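Local coordinates for N2152 (Neocallimastix frontalis, PDB 5U22), which is a family 39 glycoside hydrolase of an anaerobic rumen fungus that probably hydrolyses several kinds of rare arabinosyl linkage, at residues A[297-300]-A[301-305]; A[409-413]-A[414-418]. All blocks are in the same frame, centred on the assembly; numbering follows the deposited sequence.

Contact 1. Residues A[297-300]-A[301-305]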
loop_
_atom_site.group_PDB
_atom_site.type_symbol
_atom_site.label_atom_id
_atom_site.label_comp_id
_atom_site.label_asym_id
_atom_site.label_seq_id
_atom_site.Cartn_x
_atom_site.Cartn_y
_atom_site.Cartn_z
ATOM N N THR A 297 -12.088 -17.565 3.777
ATOM C CA THR A 297 -11.760 -18.061 5.103
ATOM C C THR A 297 -10.331 -18.551 5.262
ATOM O O THR A 297 -9.901 -18.771 6.401
ATOM C CB THR A 297 -12.696 -19.223 5.473
ATOM O OG1 THR A 297 -12.539 -20.278 4.510
ATOM C CG2 THR A 297 -14.147 -18.752 5.493
ATOM N N GLN A 298 -9.588 -18.737 4.176
ATOM C CA GLN A 298 -8.271 -19.356 4.232
ATOM C C GLN A 298 -7.191 -18.377 3.801
ATOM O O GLN A 298 -7.364 -17.637 2.828
ATOM C CB GLN A 298 -8.209 -20.594 3.343
ATOM C CG GLN A 298 -9.175 -21.692 3.744
ATOM C CD GLN A 298 -9.409 -22.657 2.621
ATOM O OE1 GLN A 298 -10.051 -22.327 1.617
ATOM N NE2 GLN A 298 -8.887 -23.861 2.770
ATOM N N LYS A 299 -6.062 -18.416 4.506
ATOM C CA LYS A 299 -4.912 -17.595 4.151
ATOM C C LYS A 299 -4.303 -18.056 2.833
ATOM O O LYS A 299 -4.213 -19.256 2.558
ATOM C CB LYS A 299 -3.849 -17.674 5.249
ATOM C CG LYS A 299 -4.282 -17.118 6.607
ATOM C CD LYS A 299 -3.315 -17.550 7.686
ATOM C CE LYS A 299 -3.759 -17.052 9.055
ATOM N NZ LYS A 299 -2.776 -17.403 10.126
ATOM N N GLY A 300 -3.879 -17.096 2.012
ATOM C CA GLY A 300 -3.012 -17.376 0.889
ATOM C C GLY A 300 -1.564 -17.067 1.244
ATOM O O GLY A 300 -1.252 -16.591 2.335
ATOM N N ALA A 301 -0.672 -17.362 0.292
ATOM C CA ALA A 301 0.750 -17.102 0.504
ATOM C C ALA A 301 0.999 -15.649 0.889
ATOM O O ALA A 301 1.797 -15.370 1.786
ATOM C CB ALA A 301 1.548 -17.451 -0.756
ATOM N N GLY A 302 0.313 -14.716 0.229
ATOM C CA GLY A 302 0.552 -13.305 0.487
ATOM C C GLY A 302 0.255 -12.895 1.914
ATOM O O GLY A 302 0.899 -11.991 2.449
ATOM N N TRP A 303 -0.722 -13.543 2.551
ATOM C CA TRP A 303 -1.011 -13.231 3.947
ATOM C C TRP A 303 0.247 -13.372 4.788
ATOM O O TRP A 303 0.587 -12.492 5.584
ATOM C CB TRP A 303 -2.111 -14.146 4.477
ATOM C CG TRP A 303 -2.642 -13.695 5.796
ATOM C CD1 TRP A 303 -3.739 -12.908 6.010
ATOM C CD2 TRP A 303 -2.108 -14.003 7.094
ATOM N NE1 TRP A 303 -3.915 -12.706 7.357
ATOM C CE2 TRP A 303 -2.928 -13.368 8.043
ATOM C CE3 TRP A 303 -1.015 -14.758 7.544
ATOM C CZ2 TRP A 303 -2.687 -13.453 9.424
ATOM C CZ3 TRP A 303 -0.777 -14.842 8.918
ATOM C CH2 TRP A 303 -1.614 -14.194 9.838
ATOM N N TYR A 304 0.978 -14.466 4.589
ATOM C CA TYR A 304 2.167 -14.708 5.395
ATOM C C TYR A 304 3.271 -13.698 5.091
ATOM O O TYR A 304 3.990 -13.273 6.005
ATOM C CB TYR A 304 2.648 -16.138 5.181
ATOM C CG TYR A 304 1.717 -17.155 5.803
ATOM C CD1 TYR A 304 0.734 -17.785 5.045
ATOM C CD2 TYR A 304 1.814 -17.468 7.157
ATOM C CE1 TYR A 304 -0.131 -18.719 5.626
ATOM C CE2 TYR A 304 0.955 -18.402 7.741
ATOM C CZ TYR A 304 -0.003 -19.022 6.966
ATOM O OH TYR A 304 -0.848 -19.937 7.563
ATOM N N PHE A 305 3.416 -13.288 3.821
ATOM C CA PHE A 305 4.408 -12.263 3.507
ATOM C C PHE A 305 4.048 -10.937 4.170
ATOM O O PHE A 305 4.908 -10.289 4.781
ATOM C CB PHE A 305 4.579 -12.086 1.986
ATOM C CG PHE A 305 5.814 -11.298 1.612
ATOM C CD1 PHE A 305 7.076 -11.878 1.692
ATOM C CD2 PHE A 305 5.719 -9.973 1.207
ATOM C CE1 PHE A 305 8.213 -11.157 1.372
ATOM C CE2 PHE A 305 6.855 -9.244 0.875
ATOM C CZ PHE A 305 8.105 -9.835 0.969
#
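Lys299 lies over one face of the Trp303 indole, four residues on, where the loop after strand 275-278 runs into helix 301-310. CB of Lys299 starts the contact between the two aromatic side chains, 3.9 Å from Tyr304 CE1 and 4.0 Å from Trp303 CB. CG of Lys299 then reaches the indole, 3.8 Å from Trp303 CD2. CD of Lys299 lies 3.4 Å from Tyr304 OH and also meets Trp303 CE3. CE of Lys299 sits almost squarely above the six-membered ring of Trp303, 3.6 Å from its centroid and 7° off the ring normal, in a CH-pi contact. NZ of Lys299 ends the chain as a cation-pi partner, 3.8 Å from the centroid of the Trp303 six-membered ring. The lysine is extended beyond CG, which keeps its methylenes along the rings. With CG anti to the backbone N (chi1 -168°), the indole turns back beside the Lys299 chain; its NE1 is hydrogen-bonded to Leu58 O. The backbone adds a weak hydrogen bond from Trp303 N to Gly300 O, 3.1 Å. Ala301 and Tyr304 join the helix to the beta-sandwich, packing on Ile376 of strand 368-376. With a leucine at Trp303, the Lys299 ammonium would probably lose its pi partner and Leu58 O its indole donor. The lysine methylenes pack on the aromatic surface, and the charge is probably eased by the pi cloud.

Contact 2. Residues A[409-413]-A[414-418]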
loop_
_atom_site.group_PDB
_atom_site.type_symbol
_atom_site.label_atom_id
_atom_site.label_comp_id
_atom_site.label_asym_id
_atom_site.label_seq_id
_atom_site.Cartn_x
_atom_site.Cartn_y
_atom_site.Cartn_z
ATOM N N GLY A 409 18.745 -21.447 -5.687
ATOM C CA GLY A 409 17.514 -21.913 -6.298
ATOM C C GLY A 409 16.308 -21.049 -5.994
ATOM O O GLY A 409 15.266 -21.565 -5.584
ATOM N N THR A 410 16.441 -19.736 -6.176
ATOM C CA THR A 410 15.361 -18.801 -5.909
ATOM C C THR A 410 14.507 -18.610 -7.152
ATOM O O THR A 410 14.942 -18.855 -8.279
ATOM C CB THR A 410 15.909 -17.452 -5.448
ATOM O OG1 THR A 410 16.898 -16.998 -6.385
ATOM C CG2 THR A 410 16.540 -17.576 -4.058
ATOM N N ASN A 411 13.275 -18.160 -6.933
ATOM C CA ASN A 411 12.339 -17.905 -8.017
ATOM C C ASN A 411 11.762 -16.504 -7.856
ATOM O O ASN A 411 12.074 -15.784 -6.901
ATOM C CB ASN A 411 11.234 -18.963 -8.046
ATOM C CG ASN A 411 10.398 -18.951 -6.798
ATOM O OD1 ASN A 411 9.581 -18.048 -6.607
ATOM N ND2 ASN A 411 10.580 -19.956 -5.942
ATOM N N ALA A 412 10.901 -16.114 -8.800
ATOM C CA ALA A 412 10.369 -14.756 -8.838
ATOM C C ALA A 412 9.053 -14.587 -8.092
ATOM O O ALA A 412 8.596 -13.450 -7.935
ATOM C CB ALA A 412 10.170 -14.304 -10.293
ATOM N N SER A 413 8.423 -15.671 -7.645
ATOM C CA SER A 413 7.099 -15.587 -7.042
ATOM C C SER A 413 7.093 -15.778 -5.533
ATOM O O SER A 413 6.210 -15.236 -4.856
ATOM C CB SER A 413 6.165 -16.622 -7.682
ATOM O OG SER A 413 6.654 -17.939 -7.483
ATOM N N SER A 414 8.056 -16.519 -4.997
ATOM C CA SER A 414 8.184 -16.695 -3.554
ATOM C C SER A 414 8.519 -15.374 -2.863
ATOM O O SER A 414 9.103 -14.459 -3.455
ATOM C CB SER A 414 9.290 -17.711 -3.245
ATOM O OG SER A 414 8.934 -19.030 -3.631
ATOM N N GLY A 415 8.159 -15.289 -1.587
ATOM C CA GLY A 415 8.651 -14.234 -0.713
ATOM C C GLY A 415 9.746 -14.806 0.173
ATOM O O GLY A 415 9.686 -15.968 0.573
ATOM N N TYR A 416 10.747 -13.985 0.474
ATOM C CA TYR A 416 11.871 -14.424 1.295
ATOM C C TYR A 416 12.051 -13.513 2.497
ATOM O O TYR A 416 11.756 -12.320 2.436
ATOM C CB TYR A 416 13.164 -14.458 0.484
ATOM C CG TYR A 416 13.078 -15.409 -0.694
ATOM C CD1 TYR A 416 13.227 -16.780 -0.518
ATOM C CD2 TYR A 416 12.839 -14.937 -1.973
ATOM C CE1 TYR A 416 13.152 -17.650 -1.596
ATOM C CE2 TYR A 416 12.747 -15.797 -3.040
ATOM C CZ TYR A 416 12.913 -17.147 -2.849
ATOM O OH TYR A 416 12.815 -18.000 -3.925
ATOM N N ARG A 417 12.549 -14.081 3.600
ATOM C CA ARG A 417 12.915 -13.258 4.746
ATOM C C ARG A 417 14.238 -13.734 5.322
ATOM O O ARG A 417 14.475 -14.942 5.439
ATOM C CB ARG A 417 11.857 -13.272 5.861
ATOM C CG ARG A 417 12.218 -12.331 7.007
ATOM C CD ARG A 417 11.095 -12.136 8.032
ATOM N NE ARG A 417 10.824 -13.332 8.838
ATOM C CZ ARG A 417 10.024 -13.349 9.901
ATOM N NH1 ARG A 417 9.413 -12.235 10.311
ATOM N NH2 ARG A 417 9.838 -14.481 10.564
ATOM N N ILE A 418 15.098 -12.781 5.679
ATOM C CA ILE A 418 16.271 -13.057 6.503
ATOM C C ILE A 418 16.045 -12.369 7.841
ATOM O O ILE A 418 15.835 -11.151 7.888
ATOM C CB ILE A 418 17.561 -12.575 5.824
ATOM C CG1 ILE A 418 17.824 -13.429 4.590
ATOM C CG2 ILE A 418 18.736 -12.653 6.803
ATOM C CD1 ILE A 418 18.817 -12.830 3.639
HETATM O O HOH W 1 12.970 -20.509 -3.463
HETATM O O HOH W 2 10.900 -13.821 -5.400
HETATM O O HOH W 3 6.821 -19.566 -5.325
#
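Asn411 OD1 takes two backbone N-H groups at once, from Ser414 N at 2.7 Å and from Ser413 N at 2.8 Å. Both donors lie in the carbonyl plane of the amide. The bond to Ser414 is nearly straight, 167° at the hydrogen; the one to Ser413 is more bent. On the other branch of the amide, Asn411 ND2 donates to Ser414 OG at 3.0 Å, with that oxygen close to the amide plane. Asn411 therefore grips Ser414 by backbone and side chain together. Its CG stands between the backbone N and the carbonyl carbon (chi1 63°), which turns the amide back over the turn. Ser414 OG is also bonded to Asp377, and a water donates to it while meeting Ser413 OG. A second water donates to Asn411 O and Ser414 O and bridges the turn through the backbone.

The bond from Ser413 N to Asn411 OD1 makes this an Asx turn. It lies in the connection between strands 403-408 and 415-422 of the beta-sandwich part of the protein. Tyr416, on the second strand, reaches back to the start of the turn. Tyr416 OH accepts from Asn411 N at 3.0 Å. Tyr416 OH also lies 2.6 Å from a water oxygen, and this water donates weakly to Gly409 O. The ring presents its edge to Asn411 O.

Outward from these bonds, Thr410 packs against the phenol end of Tyr416. Thr410 CG2 lies 3.8 Å from Tyr416 CZ and Thr410 CB 3.5 Å from Tyr416 OH. Thr410 OG1 turns to Asn350, and the threonine side chain also touches Val354 of strand 353-359.

In the fold
Contact 1 is the more buried of the two. It joins a loop that follows strand 275-278 of the TIM-barrel sheet to helix 301-310. Contact 2 is partly buried and joins a turn to strand 415-422 of the mixed sheet. Their centres are about 16 Å apart, yet they touch: Phe305 packs on Gly415 and near the Tyr416 backbone. Phe305 also meets Ile376 of strand 368-376, which pairs with 415-422. Helix 258-270 borders both, through Pro258 at contact 1 and Gly259 at contact 2. The chemistry differs. Contact 1 relies on one indole face, the tyrosine beside it and one charge, whereas contact 2 relies on amide, hydroxyl and water bonds.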